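Local coordinates for protein phenol hydroxylase component phN (Pseudomonas stutzeri, PDB 3U52) that probably hydroxylates phenol and related aromatic compounds at a carboxylate-bridged diiron centre, as the large oxygenase subunit of a multicomponent bacterial monooxygenase, at residues A[103-108]-A[144-149]; A[150-155]-A[219-224]; A[199-204]-A[304-309]; A[242-247]-A[308-313]. All coordinates share one frame; numbering follows the deposited sequence.

Contact 1 (A[103-108]-A[144-149]). With FE (Fe (III) ion), chain G.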
# COMPACT_ATOMS: atom_id res chain seq x y z
N GLY A 103 -5.35 8.30 25.64
CA GLY A 103 -6.22 7.45 26.48
C GLY A 103 -6.48 6.02 26.03
O GLY A 103 -6.81 5.14 26.87
N ILE A 104 -6.37 5.76 24.73
CA ILE A 104 -6.71 4.42 24.19
C ILE A 104 -5.46 3.67 23.71
O ILE A 104 -5.25 2.50 24.14
CB ILE A 104 -7.83 4.40 23.10
CG1 ILE A 104 -9.19 4.74 23.70
CG2 ILE A 104 -7.99 3.01 22.51
CD1 ILE A 104 -9.57 6.19 23.55
N SER A 105 -4.59 4.31 22.91
CA SER A 105 -3.33 3.63 22.53
C SER A 105 -2.52 3.05 23.70
O SER A 105 -1.95 1.94 23.57
CB SER A 105 -2.39 4.51 21.72
OG SER A 105 -2.89 4.70 20.42
N PRO A 106 -2.37 3.82 24.80
CA PRO A 106 -1.60 3.26 25.88
C PRO A 106 -2.25 1.99 26.45
O PRO A 106 -1.53 1.10 26.91
CB PRO A 106 -1.55 4.40 26.91
CG PRO A 106 -1.73 5.72 26.04
CD PRO A 106 -2.82 5.20 25.07
N LEU A 107 -3.56 1.87 26.35
CA LEU A 107 -4.24 0.65 26.74
C LEU A 107 -3.85 -0.53 25.85
O LEU A 107 -3.77 -1.67 26.35
CB LEU A 107 -5.75 0.86 26.76
CG LEU A 107 -6.37 1.26 28.12
CD1 LEU A 107 -5.41 1.89 29.09
CD2 LEU A 107 -7.70 2.02 27.97
N GLU A 108 -3.57 -0.26 24.56
CA GLU A 108 -3.26 -1.35 23.62
C GLU A 108 -1.95 -1.93 24.19
O GLU A 108 -1.75 -3.14 24.25
CB GLU A 108 -2.99 -0.83 22.20
CG GLU A 108 -4.18 -0.13 21.47
CD GLU A 108 -5.18 -1.12 20.94
OE1 GLU A 108 -6.04 -0.75 20.12
OE2 GLU A 108 -5.11 -2.28 21.35
N THR A 144 1.31 0.36 15.39
CA THR A 144 0.69 0.89 14.19
C THR A 144 -0.15 2.16 14.47
O THR A 144 -0.21 3.05 13.64
CB THR A 144 -0.17 -0.15 13.44
OG1 THR A 144 -1.29 -0.49 14.23
CG2 THR A 144 0.61 -1.43 13.14
N GLN A 145 -0.77 2.25 15.65
CA GLN A 145 -1.37 3.50 16.09
C GLN A 145 -0.35 4.64 16.24
O GLN A 145 -0.62 5.72 15.77
CB GLN A 145 -2.20 3.28 17.37
CG GLN A 145 -3.44 2.43 17.04
CD GLN A 145 -4.15 1.92 18.27
OE1 GLN A 145 -3.88 2.39 19.37
NE2 GLN A 145 -5.09 0.95 18.09
N GLN A 146 0.83 4.38 16.82
CA GLN A 146 1.86 5.43 16.89
C GLN A 146 2.23 5.90 15.49
O GLN A 146 2.51 7.09 15.27
CB GLN A 146 3.15 4.97 17.55
CG GLN A 146 3.00 4.52 19.00
CD GLN A 146 2.47 5.61 19.91
OE1 GLN A 146 2.93 6.77 19.85
NE2 GLN A 146 1.53 5.25 20.78
N HIS A 147 2.27 4.96 14.55
CA HIS A 147 2.67 5.30 13.17
C HIS A 147 1.53 6.03 12.48
O HIS A 147 1.79 6.99 11.76
CB HIS A 147 3.14 4.04 12.42
CG HIS A 147 4.43 3.49 12.96
ND1 HIS A 147 4.75 2.16 12.97
CD2 HIS A 147 5.51 4.13 13.47
CE1 HIS A 147 5.94 1.98 13.50
NE2 HIS A 147 6.42 3.17 13.81
N ALA A 148 0.29 5.63 12.76
CA ALA A 148 -0.91 6.25 12.15
C ALA A 148 -1.04 7.72 12.51
O ALA A 148 -1.35 8.54 11.66
CB ALA A 148 -2.21 5.51 12.53
N MET A 149 -0.83 8.02 13.79
CA MET A 149 -0.99 9.35 14.37
C MET A 149 0.22 10.25 14.12
O MET A 149 0.15 11.46 14.33
CB MET A 149 -1.21 9.24 15.88
CG MET A 149 -2.57 8.64 16.32
SD MET A 149 -3.88 9.59 15.50
CE MET A 149 -4.40 8.61 14.09
FE FE G . -6.17 -4.05 20.37
O HOH W 1 0.66 2.70 22.42
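Gln145 leans out of its helix toward Ser105 and Glu108 with CG anti to its carbonyl carbon (chi1 -68°) and an extended chain, while Glu108 bends back at chi2 (-77°) and brings its carboxylate to the end of that amide. This is a second-shell hydrogen-bond network in the four-helix bundle that houses the diiron site of the methane/phenol/alkene hydroxylase family: helix 105-121 supplies Glu108, and helix 125-155 supplies Glu138 and His141 to the same iron. The two glutamate oxygens divide the work. OE2 of Glu108 binds the iron at 2.3 Å, and OE1 accepts from NE2 of Gln145 at 2.8 Å. The amide nitrogen reaches OE1 from above the carboxylate plane, with amide and carboxylate planes about 60° apart, and the two side chains cross almost perpendicularly. At the other end of the amide, Ser105 OG donates to Gln145 OE1 over 2.7 Å. Because the amide accepts at one end and donates at the other, its flip is settled, and the first-shell glutamate is held through a residue that never touches metal. An alanine in place of Gln145 would remove both bonds and is likely to leave Glu108 OE1 without this donor and its carboxylate freer to turn about the iron. Phe100 of helix 94-103 packs against both Ser105 and Gln145, so these polar groups lie in a buried setting. Beside this pair a water extends the join, donating weakly to Ser105 O at 3.0 Å and accepting from Gln146 NE2 at 3.2 Å.

Contact 2 (A[150-155]-A[219-224]). With CU (copper (II) ion), chain J.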
# COMPACT_ATOMS: atom_id res chain seq x y z
N SER A 150 1.30 9.66 13.63
CA SER A 150 2.56 10.35 13.51
C SER A 150 2.43 11.64 12.71
O SER A 150 2.93 12.68 13.11
CB SER A 150 3.56 9.45 12.83
OG SER A 150 4.85 10.00 13.03
N HIS A 151 1.71 11.56 11.61
CA HIS A 151 1.63 12.67 10.68
C HIS A 151 0.68 13.72 11.27
O HIS A 151 0.88 14.92 11.06
CB HIS A 151 1.12 12.17 9.31
CG HIS A 151 1.10 13.24 8.25
ND1 HIS A 151 2.25 13.73 7.66
CD2 HIS A 151 0.07 13.94 7.71
CE1 HIS A 151 1.92 14.64 6.76
NE2 HIS A 151 0.60 14.78 6.77
N TYR A 152 -0.30 13.28 12.06
CA TYR A 152 -1.21 14.25 12.73
C TYR A 152 -0.46 15.07 13.78
O TYR A 152 -0.66 16.28 13.90
CB TYR A 152 -2.45 13.59 13.33
CG TYR A 152 -3.48 13.16 12.29
CD1 TYR A 152 -3.61 11.83 11.91
CD2 TYR A 152 -4.35 14.11 11.72
CE1 TYR A 152 -4.59 11.45 10.95
CE2 TYR A 152 -5.28 13.76 10.76
CZ TYR A 152 -5.41 12.43 10.39
OH TYR A 152 -6.35 12.10 9.43
N ASN A 153 0.44 14.39 14.50
CA ASN A 153 1.33 15.00 15.49
C ASN A 153 2.24 16.08 14.90
O ASN A 153 2.58 17.06 15.58
CB ASN A 153 2.19 13.93 16.19
CG ASN A 153 3.20 14.54 17.16
OD1 ASN A 153 4.44 14.40 16.99
ND2 ASN A 153 2.69 15.26 18.15
N LYS A 154 2.63 15.93 13.64
CA LYS A 154 3.41 17.01 12.99
C LYS A 154 2.64 18.29 12.70
O LYS A 154 3.27 19.36 12.50
CB LYS A 154 4.04 16.50 11.70
CG LYS A 154 4.90 15.27 11.96
CD LYS A 154 5.62 14.80 10.72
CE LYS A 154 6.27 13.47 10.98
NZ LYS A 154 7.17 13.09 9.85
N HIS A 155 1.31 18.21 12.64
CA HIS A 155 0.52 19.35 12.14
C HIS A 155 -0.50 19.90 13.13
O HIS A 155 -1.11 20.95 12.84
CB HIS A 155 -0.20 18.98 10.83
CG HIS A 155 0.75 18.80 9.68
ND1 HIS A 155 1.28 19.88 9.00
CD2 HIS A 155 1.32 17.69 9.15
CE1 HIS A 155 2.14 19.45 8.09
NE2 HIS A 155 2.17 18.12 8.14
N ASP A 219 -10.61 10.75 7.36
CA ASP A 219 -9.34 10.40 8.00
C ASP A 219 -8.94 9.00 7.49
O ASP A 219 -9.34 7.97 8.04
CB ASP A 219 -9.50 10.44 9.53
CG ASP A 219 -8.26 9.95 10.29
OD1 ASP A 219 -7.17 9.79 9.71
OD2 ASP A 219 -8.39 9.73 11.52
N MET A 220 -8.20 9.00 6.38
CA MET A 220 -7.83 7.77 5.71
C MET A 220 -6.89 6.91 6.53
O MET A 220 -7.00 5.68 6.50
CB MET A 220 -7.19 8.07 4.37
CG MET A 220 -6.77 6.82 3.61
SD MET A 220 -5.93 7.25 2.04
CE MET A 220 -7.20 8.21 1.23
N ALA A 221 -5.98 7.53 7.27
CA ALA A 221 -5.06 6.77 8.13
C ALA A 221 -5.75 5.91 9.17
O ALA A 221 -5.47 4.71 9.31
CB ALA A 221 -4.05 7.71 8.80
N THR A 222 -6.66 6.54 9.92
CA THR A 222 -7.40 5.85 10.99
C THR A 222 -8.32 4.75 10.39
O THR A 222 -8.38 3.59 10.88
CB THR A 222 -8.13 6.90 11.90
OG1 THR A 222 -7.16 7.77 12.52
CG2 THR A 222 -9.04 6.25 12.99
N VAL A 223 -9.01 5.08 9.29
CA VAL A 223 -9.94 4.10 8.78
C VAL A 223 -9.18 2.86 8.26
O VAL A 223 -9.64 1.73 8.43
CB VAL A 223 -10.98 4.67 7.81
CG1 VAL A 223 -10.38 4.90 6.45
CG2 VAL A 223 -12.14 3.69 7.69
N THR A 224 -8.00 3.09 7.70
CA THR A 224 -7.14 2.02 7.18
C THR A 224 -6.63 1.18 8.36
O THR A 224 -6.59 -0.04 8.27
CB THR A 224 -5.95 2.61 6.39
OG1 THR A 224 -6.47 3.34 5.27
CG2 THR A 224 -5.00 1.49 5.88
CU CU J . 0.45 21.73 9.51
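Asp219 OD1 is gripped from two directions, by the hydroxyl of Tyr152 across the contact and by the backbone N of Thr222 in the first turn of the helix it caps. Tyr152 OH donates to Asp219 OD1 over a very short 2.5 Å. The hydrogen bond from Thr222 N to Asp219 OD1 is weak at 3.3 Å, though nearly straight (171°). The tyrosine thus arrives hydroxyl first, its ring plane at 81° to the carboxylate, and OD1 lies near the ring plane beyond the edge. That same edge also meets the methyl of Ala221, with Tyr152 CE1 and Ala221 CB 4.3 Å apart, a light apolar contact beside the polar one. With CG swung to the side opposite its own N (chi1 174°), Asp219 folds its carboxylate over the first turn of the helix that follows; the partial positive charge of that helix start would probably favour the ionised form. Beyond the aspartate the first turn is tied again: Thr224 OG1 bonds Met220 O at 2.7 Å, on the face of that carbonyl opposite the one used by Thr224 N. Further along helix 125-155, His155 binds copper through ND1 at 2.1 Å, a site completed by His494, and its CD2 sits over one face of the His151 ring, toward the rim. Phe79 and Leu97 pack on the tyrosine, so its phenol is delivered through a buried apolar layer. The whole is an aspartate N-cap of helix 220-250, received by a tyrosine near the end of helix 125-155, where two long helices of the diiron bundle are fastened together away from the irons.

Contact 3 (A[199-204]-A[304-309]). With FE (Fe (III) ion), chain H.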
# COMPACT_ATOMS: atom_id res chain seq x y z
N GLU A 199 -13.34 -7.07 25.15
CA GLU A 199 -13.13 -7.54 23.75
C GLU A 199 -14.29 -8.23 23.13
O GLU A 199 -14.28 -8.43 21.93
CB GLU A 199 -11.96 -8.50 23.63
CG GLU A 199 -10.62 -7.89 23.94
CD GLU A 199 -10.11 -7.07 22.77
OE1 GLU A 199 -9.05 -7.40 22.21
OE2 GLU A 199 -10.78 -6.09 22.40
N TYR A 200 -15.26 -8.68 23.91
CA TYR A 200 -16.39 -9.34 23.34
C TYR A 200 -17.67 -8.53 23.55
O TYR A 200 -18.32 -8.14 22.58
CB TYR A 200 -16.54 -10.78 23.86
CG TYR A 200 -17.65 -11.49 23.16
CD1 TYR A 200 -18.87 -11.67 23.76
CD2 TYR A 200 -17.47 -11.95 21.86
CE1 TYR A 200 -19.93 -12.30 23.06
CE2 TYR A 200 -18.49 -12.56 21.17
CZ TYR A 200 -19.72 -12.74 21.77
OH TYR A 200 -20.73 -13.40 21.06
N VAL A 201 -18.04 -8.27 24.79
CA VAL A 201 -19.26 -7.57 25.06
C VAL A 201 -19.29 -6.08 24.61
O VAL A 201 -20.26 -5.65 23.98
CB VAL A 201 -19.67 -7.70 26.53
CG1 VAL A 201 -21.00 -6.94 26.79
CG2 VAL A 201 -19.86 -9.18 26.87
N LEU A 202 -18.24 -5.32 24.93
CA LEU A 202 -18.26 -3.85 24.82
C LEU A 202 -17.41 -3.33 23.66
O LEU A 202 -17.40 -2.13 23.39
CB LEU A 202 -17.84 -3.21 26.15
CG LEU A 202 -18.82 -3.50 27.31
CD1 LEU A 202 -18.28 -2.99 28.67
CD2 LEU A 202 -20.23 -2.90 27.04
N THR A 203 -16.72 -4.25 22.99
CA THR A 203 -15.80 -3.93 21.88
C THR A 203 -16.32 -2.96 20.79
O THR A 203 -15.66 -1.99 20.43
CB THR A 203 -15.21 -5.22 21.21
OG1 THR A 203 -14.19 -4.81 20.32
CG2 THR A 203 -16.28 -6.03 20.45
N ASN A 204 -17.50 -3.23 20.29
CA ASN A 204 -18.11 -2.40 19.25
C ASN A 204 -18.39 -0.96 19.68
O ASN A 204 -18.43 -0.05 18.83
CB ASN A 204 -19.41 -3.06 18.77
CG ASN A 204 -19.16 -4.23 17.80
OD1 ASN A 204 -18.22 -4.20 16.99
ND2 ASN A 204 -19.99 -5.25 17.87
N GLY A 304 -28.05 -8.26 25.05
CA GLY A 304 -29.23 -8.97 25.56
C GLY A 304 -29.31 -10.41 25.09
O GLY A 304 -29.67 -11.31 25.85
N ALA A 305 -28.97 -10.63 23.82
CA ALA A 305 -28.96 -11.96 23.24
C ALA A 305 -27.82 -12.77 23.88
O ALA A 305 -28.02 -13.91 24.28
CB ALA A 305 -28.82 -11.91 21.74
N LEU A 306 -26.63 -12.20 23.99
CA LEU A 306 -25.54 -12.90 24.68
C LEU A 306 -25.91 -13.31 26.11
O LEU A 306 -25.60 -14.41 26.54
CB LEU A 306 -24.26 -12.06 24.72
CG LEU A 306 -23.19 -12.67 25.67
CD1 LEU A 306 -22.57 -13.91 25.04
CD2 LEU A 306 -22.16 -11.62 26.00
N PHE A 307 -26.52 -12.41 26.88
CA PHE A 307 -26.88 -12.75 28.26
C PHE A 307 -28.01 -13.77 28.37
O PHE A 307 -28.06 -14.52 29.33
CB PHE A 307 -27.04 -11.50 29.17
CG PHE A 307 -25.72 -10.97 29.66
CD1 PHE A 307 -25.10 -9.90 29.03
CD2 PHE A 307 -25.05 -11.61 30.68
CE1 PHE A 307 -23.82 -9.45 29.46
CE2 PHE A 307 -23.78 -11.17 31.10
CZ PHE A 307 -23.17 -10.13 30.47
N LYS A 308 -28.86 -13.85 27.34
CA LYS A 308 -29.86 -14.93 27.24
C LYS A 308 -29.18 -16.29 27.02
O LYS A 308 -29.57 -17.29 27.61
CB LYS A 308 -30.87 -14.65 26.12
CG LYS A 308 -32.33 -15.04 26.47
CD LYS A 308 -33.32 -14.21 25.59
CE LYS A 308 -34.77 -14.18 26.16
NZ LYS A 308 -35.85 -13.85 25.13
N ASP A 309 -28.16 -16.31 26.18
CA ASP A 309 -27.27 -17.46 26.00
C ASP A 309 -26.65 -17.92 27.35
O ASP A 309 -26.63 -19.11 27.63
CB ASP A 309 -26.19 -17.04 24.98
CG ASP A 309 -25.40 -18.21 24.40
OD1 ASP A 309 -26.00 -19.02 23.64
OD2 ASP A 309 -24.14 -18.25 24.60
FE FE H . -8.46 -6.63 20.30
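Helix 187-216, an iron-bearing helix of the diiron bundle, widens into a pi-type turn at residues 199-202, and two side chains of that turn, Tyr200 and Val201, receive Leu306 from the outer helix 291-310. Leu306 divides its fork between them. Its CD1 sits at the edge of the tyrosine ring, 3.7 Å from Tyr200 CE1, while CD2 lies in the ring plane, 3.8 Å from the same CE1. CD2 also presses on the valine: Val201 CG2 to Leu306 CD2 is 3.5 Å, closer than ordinary van der Waals contact, so this is the tight point of the join. Leucine and valine cross at about a right angle, whereas leucine and tyrosine meet at a slant. The leucine fork can reach both partners because its CG is turned opposite its own N (chi1 169°), carrying the two methyls out toward helix 187-216. The backbones stay well apart, with Val201 CA and Leu306 CA separated by 8.2 Å, and the apolar side-chain ends, with Phe196 beside them, meet in the interval. The residue just before the pair looks the other way: Glu199 binds its iron through OE1 at 2.1 Å, joined there by Glu233 and His236 of helix 220-250. One widened turn therefore offers a metal ligand on its inner face and packing methyls and a ring on its outer one. Around the leucine, Phe196 from the preceding turn of helix 187-216 touches both Val201 and Leu306; Met237 and Leu241 of helix 220-250 lie against Tyr200, and Ile262 of helix 254-283 meets the neighbouring Phe307.

Contact 4 (A[242-247]-A[308-313])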
# COMPACT_ATOMS: atom_id res chain seq x y z
N GLU A 242 -14.98 -18.03 24.09
CA GLU A 242 -14.43 -19.28 24.62
C GLU A 242 -14.13 -19.21 26.11
O GLU A 242 -14.50 -20.13 26.87
CB GLU A 242 -13.16 -19.74 23.85
CG GLU A 242 -12.57 -21.12 24.36
CD GLU A 242 -13.59 -22.33 24.41
OE1 GLU A 242 -14.66 -22.29 23.75
OE2 GLU A 242 -13.30 -23.37 25.09
N VAL A 243 -13.47 -18.12 26.52
CA VAL A 243 -13.10 -17.84 27.92
C VAL A 243 -14.32 -17.99 28.85
O VAL A 243 -14.23 -18.77 29.80
CB VAL A 243 -12.34 -16.44 28.11
CG1 VAL A 243 -12.30 -15.98 29.58
CG2 VAL A 243 -10.88 -16.54 27.57
N ILE A 244 -15.42 -17.25 28.63
CA ILE A 244 -16.53 -17.35 29.64
C ILE A 244 -17.17 -18.70 29.64
O ILE A 244 -17.49 -19.18 30.71
CB ILE A 244 -17.71 -16.32 29.58
CG1 ILE A 244 -17.81 -15.73 28.23
CG2 ILE A 244 -17.73 -15.32 30.86
CD1 ILE A 244 -18.76 -16.42 27.35
N LYS A 245 -17.39 -19.29 28.46
CA LYS A 245 -18.00 -20.62 28.36
C LYS A 245 -17.12 -21.67 29.01
O LYS A 245 -17.61 -22.43 29.85
CB LYS A 245 -18.35 -21.00 26.93
CG LYS A 245 -19.33 -19.98 26.32
CD LYS A 245 -20.01 -20.46 25.05
CE LYS A 245 -21.36 -19.72 24.85
NZ LYS A 245 -22.16 -20.27 23.66
N PHE A 246 -15.82 -21.65 28.71
CA PHE A 246 -14.87 -22.59 29.31
C PHE A 246 -14.92 -22.55 30.84
O PHE A 246 -15.06 -23.58 31.48
CB PHE A 246 -13.44 -22.29 28.87
CG PHE A 246 -12.45 -23.25 29.44
CD1 PHE A 246 -12.41 -24.56 28.99
CD2 PHE A 246 -11.60 -22.86 30.46
CE1 PHE A 246 -11.50 -25.47 29.57
CE2 PHE A 246 -10.69 -23.75 31.01
CZ PHE A 246 -10.65 -25.05 30.56
N ILE A 247 -14.82 -21.36 31.39
CA ILE A 247 -14.77 -21.13 32.86
C ILE A 247 -16.08 -21.51 33.54
O ILE A 247 -16.06 -22.16 34.60
CB ILE A 247 -14.41 -19.67 33.17
CG1 ILE A 247 -12.98 -19.39 32.72
CG2 ILE A 247 -14.51 -19.38 34.65
CD1 ILE A 247 -12.55 -17.91 32.98
N LYS A 308 -28.86 -13.85 27.34
CA LYS A 308 -29.86 -14.93 27.24
C LYS A 308 -29.18 -16.29 27.02
O LYS A 308 -29.57 -17.29 27.61
CB LYS A 308 -30.87 -14.65 26.12
CG LYS A 308 -32.33 -15.04 26.47
CD LYS A 308 -33.32 -14.21 25.59
CE LYS A 308 -34.77 -14.18 26.16
NZ LYS A 308 -35.85 -13.85 25.13
N ASP A 309 -28.16 -16.31 26.18
CA ASP A 309 -27.27 -17.46 26.00
C ASP A 309 -26.65 -17.92 27.35
O ASP A 309 -26.63 -19.11 27.63
CB ASP A 309 -26.19 -17.04 24.98
CG ASP A 309 -25.40 -18.21 24.40
OD1 ASP A 309 -26.00 -19.02 23.64
OD2 ASP A 309 -24.14 -18.25 24.60
N LEU A 310 -26.20 -16.99 28.20
CA LEU A 310 -25.48 -17.34 29.42
C LEU A 310 -26.40 -17.81 30.57
O LEU A 310 -25.93 -18.37 31.58
CB LEU A 310 -24.55 -16.17 29.88
CG LEU A 310 -23.43 -15.71 28.91
CD1 LEU A 310 -22.49 -14.67 29.57
CD2 LEU A 310 -22.59 -16.89 28.45
N GLU A 311 -27.71 -17.57 30.42
CA GLU A 311 -28.71 -18.06 31.37
C GLU A 311 -28.66 -19.57 31.62
O GLU A 311 -28.93 -20.01 32.74
CB GLU A 311 -30.11 -17.70 30.91
CG GLU A 311 -30.49 -16.26 31.17
CD GLU A 311 -31.94 -15.97 30.79
OE1 GLU A 311 -32.18 -14.96 30.08
OE2 GLU A 311 -32.83 -16.77 31.17
N ARG A 312 -28.31 -20.36 30.60
CA ARG A 312 -28.16 -21.82 30.75
C ARG A 312 -27.13 -22.22 31.80
O ARG A 312 -27.20 -23.32 32.33
CB ARG A 312 -27.85 -22.51 29.41
CG ARG A 312 -26.43 -22.36 28.86
CD ARG A 312 -26.27 -23.21 27.58
NE ARG A 312 -25.28 -24.30 27.68
CZ ARG A 312 -25.39 -25.43 28.39
NH1 ARG A 312 -26.47 -25.69 29.14
NH2 ARG A 312 -24.39 -26.32 28.36
N TYR A 313 -26.18 -21.32 32.08
CA TYR A 313 -25.13 -21.54 33.10
C TYR A 313 -25.53 -21.01 34.46
O TYR A 313 -24.79 -21.19 35.42
CB TYR A 313 -23.81 -20.88 32.70
CG TYR A 313 -23.27 -21.32 31.37
CD1 TYR A 313 -23.21 -20.44 30.29
CD2 TYR A 313 -22.84 -22.62 31.19
CE1 TYR A 313 -22.73 -20.83 29.07
CE2 TYR A 313 -22.34 -23.05 29.96
CZ TYR A 313 -22.28 -22.14 28.91
OH TYR A 313 -21.78 -22.60 27.71
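Ile244 and Leu310 make the buried half of this contact, and Lys245, reaching toward Asp309 and Tyr313, makes the half that is more open to solvent. In the interior the two aliphatic side chains cross at about a right angle, with Ile244 CD1 and Leu310 CD2 4.0 Å apart, an ordinary van der Waals contact, although Ile244 sits in an unusual rotamer (chi1 21°). On the outer side Lys245 runs out extended past CG, and its ammonium forms a salt bridge with Asp309, NZ to OD2 at 3.0 Å, whose hydrogen bond is weak. The lysine is also used along its length: its methylene chain passes the hydroxyl of Tyr313, with Lys245 CD and Tyr313 OH 3.8 Å apart, the two side chains roughly perpendicular. That hydroxyl has a stronger polar partner in Glu249, one turn further along helix 220-250, while one face of the ring is covered by Arg312 CG, 3.9 Å above its centre. With an alanine here, the carboxylate of Asp309 would probably lose its mate across the gap and the tyrosine hydroxyl its aliphatic neighbour, leaving the outer side joined chiefly through Tyr313 and Glu249. The contact ties helix 220-250 to the C-terminal end of helix 291-310 and the turn that follows. Phe196 of helix 187-216 touches both Ile244 and Leu310, and Val258 of helix 254-283 backs the isoleucine.

Two of the four contacts hold ligands of the diiron centre: contact 1 a ligand of one iron and contact 3 a ligand of the other, while contacts 2 and 4 hold none. Contacts 1 and 3 have nearest atoms about 7 Å apart and centres about 25 Å apart, on opposite sides of the chain's centre. Contacts 1 and 2 adjoin on helix 125-155: Met149 CE packs 3.3 Å from Thr222 OG1, and those residues, with Ala148 and Phe100, line a xenon pocket. Contacts 3 and 4 share helix 291-310, their centres about 11 Å apart. Contact 4 uses the same helix 220-250 as contact 2, yet their centres are about 39 Å apart.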